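Local coordinates for thiol-disulfide isomerase and thioredoxins (Corynebacterium glutamicum, PDB 3LOR) that is a thiol-disulfide isomerase of the redoxin family, a thioredoxin-like protein that exchanges disulfide bonds through a CXXC motif, at the calcium ion site and the interface of chains B and A. Residues are numbered along the deposited sequence; one frame, centred on the assembly and turned at random. Chains: chain A/B, Thiol-disulfide isomerase and thioredoxins.

Contact 1: the calcium ion site. Residues chain A 11-13, 25, 111. With CA (calcium ion), chain C.
An adventitious or at most weakly structural calcium ion fits this site better than a catalytic one. The ion is poorly ordered, no redox group lies among its ligands, and the protein oxygens seen come from three consecutive loop residues, A:Glu11 to A:Asp13. Whether the ion was picked up from the crystallisation medium the structure alone does not show. The three oxygens, A:Glu11 OE1, A:Leu12 O and A:Asp13 OD1, meet it at nearly right angles, 87° to 98°, as on one triangular face of an octahedron; waters may complete the shell unseen. A:Glu11 bends at chi2 (-61°) and curls its carboxylate back to the ion, monodentate through OE1: this atom is modelled 2.1 Å from the calcium ion CA, short for calcium and not to be leaned on, while OE2 stays 3.5 Å from the calcium ion CA. A:Leu12 gives its backbone carbonyl, O to the calcium ion CA 2.6 Å, and sends its isobutyl group to the other side of the chain. A:Asp13, CG anti to its carbonyl carbon, closes the bite with OD1, 2.6 Å from the calcium ion CA. Two carboxylates probably offset the charge of the ion. Second-shell help is slight and comes from the first residues of two short helices, 25-28 and 111-115. The A:Asn25 amide ND2 gives a weak, bent hydrogen bond to A:Glu11 OE2, and the A:Ser111 hydroxyl OG another weak one to A:Asp13 OD2, 3.3 Å long.

Contact 2: the interface of chains B and A. Residues chain B 40-41, 83-84, 87-88, 90-92; chain A 41, 75-76, 79-80.
Helix 82-91 of chain B lies against loops of chain A in a part of a two-fold symmetric interface; this patch is mostly apolar, and whether the pair forms in solution the structure alone does not show. B:Glu91, in the last turn of the helix, crosses the seam. Its CB lies 3.4 Å from the backbone oxygen O of A:Leu41, and CG, anti to the carbonyl carbon, passes alongside the same oxygen. The chain then bends at chi2 (-78°) and turns CD, still 3.7 Å from A:Leu41 O, toward A:Glu75. There the two carboxylates meet tip to tip, planes 86° apart, with B:Glu91 OE1 3.1 Å from A:Glu75 OE2; B:Glu91 OE2 is farther from A:Glu75 OE2, at 3.8 Å. Neither can donate unless one holds a proton, so the meeting would be repulsive if both are charged; closeness may favour protonation of one. Beside B:Glu91, B:Phe92 brings ring carbon CE1 to 3.4 Å from A:Leu41 O. A:Leu41 pushes its methyls into the partner: CD2 meets CE of selenomethionine B:Met40, 3.9 Å away, the two chains crossing obliquely, while CD1 touches B:Val87. One helical turn before B:Glu91, B:Val87 holds CG1 anti to its backbone N (chi1 -180°), which sets this methyl over the middle of the A:His76 imidazole in a CH-pi contact. Farther up the helix, B:Ala84 packs against the branched end of A:Val79, CB to CG1 3.7 Å.

Contact 1: the calcium ion site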
loop_
_atom_site.group_PDB
_atom_site.type_symbol
_atom_site.label_atom_id
_atom_site.label_comp_id
_atom_site.label_asym_id
_atom_site.label_seq_id
_atom_site.Cartn_x
_atom_site.Cartn_y
_atom_site.Cartn_z
ATOM N N GLU A 11 25.723 22.252 -8.158
ATOM C CA GLU A 11 25.855 23.446 -7.401
ATOM C C GLU A 11 24.478 23.951 -7.156
ATOM O O GLU A 11 23.726 24.083 -8.070
ATOM C CB GLU A 11 26.693 24.457 -8.179
ATOM C CG GLU A 11 27.834 25.059 -7.410
ATOM C CD GLU A 11 27.374 25.818 -6.208
ATOM O OE1 GLU A 11 26.533 26.705 -6.308
ATOM O OE2 GLU A 11 27.840 25.515 -5.137
ATOM N N LEU A 12 24.148 24.220 -5.919
ATOM C CA LEU A 12 22.823 24.658 -5.565
ATOM C C LEU A 12 22.868 26.128 -5.233
ATOM O O LEU A 12 23.737 26.555 -4.549
ATOM C CB LEU A 12 22.301 23.885 -4.353
ATOM C CG LEU A 12 22.151 22.372 -4.373
ATOM C CD1 LEU A 12 21.801 21.909 -3.040
ATOM C CD2 LEU A 12 21.201 21.848 -5.375
ATOM N N ASP A 13 21.919 26.905 -5.702
ATOM C CA ASP A 13 21.836 28.287 -5.266
ATOM C C ASP A 13 20.699 28.486 -4.294
ATOM O O ASP A 13 19.565 28.338 -4.615
ATOM C CB ASP A 13 21.714 29.241 -6.439
ATOM C CG ASP A 13 22.802 29.068 -7.415
ATOM O OD1 ASP A 13 23.962 29.111 -7.039
ATOM O OD2 ASP A 13 22.511 28.814 -8.559
ATOM N N ASN A 25 30.121 22.128 -0.432
ATOM C CA ASN A 25 30.419 21.183 -1.479
ATOM C C ASN A 25 31.503 20.207 -1.084
ATOM O O ASN A 25 31.450 19.065 -1.452
ATOM C CB ASN A 25 30.647 21.855 -2.818
ATOM C CG ASN A 25 29.336 22.211 -3.506
ATOM O OD1 ASN A 25 28.650 21.363 -4.061
ATOM N ND2 ASN A 25 28.982 23.449 -3.447
ATOM N N SER A 111 16.122 29.858 -8.876
ATOM C CA SER A 111 17.315 29.811 -9.359
ATOM C C SER A 111 17.800 28.494 -9.641
ATOM O O SER A 111 18.036 28.287 -10.794
ATOM C CB SER A 111 18.424 30.549 -8.591
ATOM O OG SER A 111 19.663 30.344 -9.234
HETATM CA CA CA C . 25.598 28.207 -5.183
#

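Contact 2: the interface of chains B and A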
loop_
_atom_site.group_PDB
_atom_site.type_symbol
_atom_site.label_atom_id
_atom_site.label_comp_id
_atom_site.label_asym_id
_atom_site.label_seq_id
_atom_site.Cartn_x
_atom_site.Cartn_y
_atom_site.Cartn_z
HETATM N N MSE B 40 -3.804 21.715 8.056
HETATM C CA MSE B 40 -3.211 21.569 6.742
HETATM C C MSE B 40 -1.784 21.059 6.751
HETATM O O MSE B 40 -1.333 20.548 5.794
HETATM C CB MSE B 40 -3.350 22.835 5.900
HETATM C CG MSE B 40 -2.805 24.097 6.501
HETATM SE SE MSE B 40 -2.981 25.640 5.455
HETATM C CE MSE B 40 -2.001 25.064 4.014
ATOM N N LEU B 41 -1.083 21.251 7.847
ATOM C CA LEU B 41 0.297 20.849 7.960
ATOM C C LEU B 41 0.564 19.678 8.878
ATOM O O LEU B 41 1.653 19.486 9.288
ATOM C CB LEU B 41 1.208 22.017 8.308
ATOM C CG LEU B 41 1.327 23.163 7.324
ATOM C CD1 LEU B 41 2.007 24.341 7.816
ATOM C CD2 LEU B 41 1.826 22.761 6.001
ATOM N N GLU B 83 -6.196 31.992 4.047
ATOM C CA GLU B 83 -5.629 32.117 2.713
ATOM C C GLU B 83 -4.758 30.951 2.315
ATOM O O GLU B 83 -4.853 30.457 1.236
ATOM C CB GLU B 83 -4.831 33.394 2.593
ATOM N N ALA B 84 -3.921 30.510 3.231
ATOM C CA ALA B 84 -3.103 29.327 3.053
ATOM C C ALA B 84 -3.954 28.079 2.892
ATOM O O ALA B 84 -3.635 27.225 2.144
ATOM C CB ALA B 84 -2.194 29.171 4.182
ATOM N N VAL B 87 -5.289 27.692 -0.657
ATOM C CA VAL B 87 -4.263 27.084 -1.470
ATOM C C VAL B 87 -4.116 25.593 -1.250
ATOM O O VAL B 87 -3.939 24.874 -2.165
ATOM C CB VAL B 87 -2.910 27.767 -1.310
ATOM C CG1 VAL B 87 -1.929 27.105 -2.155
ATOM C CG2 VAL B 87 -3.004 29.192 -1.653
ATOM N N PHE B 88 -4.195 25.159 -0.015
ATOM C CA PHE B 88 -4.129 23.766 0.297
ATOM C C PHE B 88 -5.268 23.044 -0.369
ATOM O O PHE B 88 -5.080 22.040 -0.957
ATOM C CB PHE B 88 -4.217 23.600 1.805
ATOM C CG PHE B 88 -4.263 22.198 2.268
ATOM C CD1 PHE B 88 -3.118 21.495 2.444
ATOM C CD2 PHE B 88 -5.448 21.600 2.547
ATOM C CE1 PHE B 88 -3.153 20.253 2.861
ATOM C CE2 PHE B 88 -5.482 20.362 2.978
ATOM C CZ PHE B 88 -4.325 19.678 3.135
ATOM N N ASP B 90 -6.976 23.778 -3.076
ATOM C CA ASP B 90 -6.747 23.731 -4.500
ATOM C C ASP B 90 -5.699 22.717 -4.925
ATOM O O ASP B 90 -5.926 21.922 -5.773
ATOM C CB ASP B 90 -6.337 25.134 -4.917
ATOM C CG ASP B 90 -6.019 25.259 -6.378
ATOM O OD1 ASP B 90 -6.746 24.734 -7.220
ATOM O OD2 ASP B 90 -5.039 25.942 -6.687
ATOM N N GLU B 91 -4.569 22.740 -4.253
ATOM C CA GLU B 91 -3.481 21.822 -4.490
ATOM C C GLU B 91 -3.860 20.376 -4.262
ATOM O O GLU B 91 -3.468 19.528 -4.987
ATOM C CB GLU B 91 -2.302 22.142 -3.580
ATOM C CG GLU B 91 -1.565 23.414 -3.838
ATOM C CD GLU B 91 -0.622 23.349 -4.978
ATOM O OE1 GLU B 91 0.321 24.124 -5.000
ATOM O OE2 GLU B 91 -0.808 22.547 -5.869
ATOM N N PHE B 92 -4.633 20.103 -3.242
ATOM C CA PHE B 92 -5.008 18.762 -2.942
ATOM C C PHE B 92 -6.323 18.323 -3.564
ATOM O O PHE B 92 -6.761 17.259 -3.365
ATOM C CB PHE B 92 -4.958 18.537 -1.426
ATOM C CG PHE B 92 -3.590 18.477 -0.882
ATOM C CD1 PHE B 92 -2.803 19.584 -0.836
ATOM C CD2 PHE B 92 -3.077 17.303 -0.430
ATOM C CE1 PHE B 92 -1.551 19.518 -0.359
ATOM C CE2 PHE B 92 -1.815 17.246 0.047
ATOM C CZ PHE B 92 -1.056 18.349 0.078
ATOM N N LEU A 41 3.376 22.318 -0.240
ATOM C CA LEU A 41 1.988 22.061 -0.441
ATOM C C LEU A 41 1.713 21.249 -1.698
ATOM O O LEU A 41 0.648 21.284 -2.203
ATOM C CB LEU A 41 1.180 23.336 -0.457
ATOM C CG LEU A 41 1.206 24.265 0.725
ATOM C CD1 LEU A 41 0.241 25.317 0.553
ATOM C CD2 LEU A 41 0.923 23.547 1.954
ATOM N N GLU A 75 5.003 28.593 -7.063
ATOM C CA GLU A 75 3.648 29.091 -7.022
ATOM C C GLU A 75 3.231 29.423 -5.588
ATOM O O GLU A 75 3.775 28.914 -4.689
ATOM C CB GLU A 75 2.690 28.093 -7.658
ATOM C CG GLU A 75 2.708 26.705 -7.054
ATOM C CD GLU A 75 1.788 25.720 -7.757
ATOM O OE1 GLU A 75 0.849 26.128 -8.457
ATOM O OE2 GLU A 75 2.001 24.519 -7.613
ATOM N N HIS A 76 2.276 30.304 -5.402
ATOM C CA HIS A 76 1.777 30.661 -4.106
ATOM C C HIS A 76 2.828 31.075 -3.120
ATOM O O HIS A 76 2.825 30.628 -2.026
ATOM C CB HIS A 76 0.930 29.552 -3.537
ATOM C CG HIS A 76 -0.038 28.980 -4.509
ATOM N ND1 HIS A 76 -1.224 29.590 -4.824
ATOM C CD2 HIS A 76 0.003 27.848 -5.232
ATOM C CE1 HIS A 76 -1.879 28.853 -5.690
ATOM N NE2 HIS A 76 -1.149 27.795 -5.963
ATOM N N VAL A 79 2.190 32.210 0.608
ATOM C CA VAL A 79 1.934 31.060 1.457
ATOM C C VAL A 79 3.102 30.100 1.801
ATOM O O VAL A 79 3.158 29.636 2.887
ATOM C CB VAL A 79 0.721 30.274 0.959
ATOM C CG1 VAL A 79 0.523 29.051 1.734
ATOM C CG2 VAL A 79 -0.484 31.115 0.998
HETATM N N MSE A 80 3.960 29.743 0.857
HETATM C CA MSE A 80 5.034 28.809 1.130
HETATM C C MSE A 80 6.346 29.484 1.533
HETATM O O MSE A 80 7.377 29.219 0.996
HETATM C CB MSE A 80 5.232 27.852 -0.039
HETATM C CG MSE A 80 3.987 27.176 -0.524
HETATM SE SE MSE A 80 4.239 25.627 -1.496
HETATM C CE MSE A 80 3.198 26.059 -2.933
#

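The C-alpha centres of contact 1 and contact 2 lie about 26 Å apart, and no residue is common to both. Contact 1 sits within chain A, on an N-terminal loop facing away from the seam, so the ion does not bridge chains A and B at contact 2 and probably has no part in holding them together. Contact 2 takes in A:Leu41, which directly precedes the CPGC motif, its counterpart B:Leu41 and the neighbouring B:Met40; pairing therefore brings the redox-motif ends of two copies close and may restrict access there. The two-fold repeats contact 2 with chains exchanged, within an assembly of four copies.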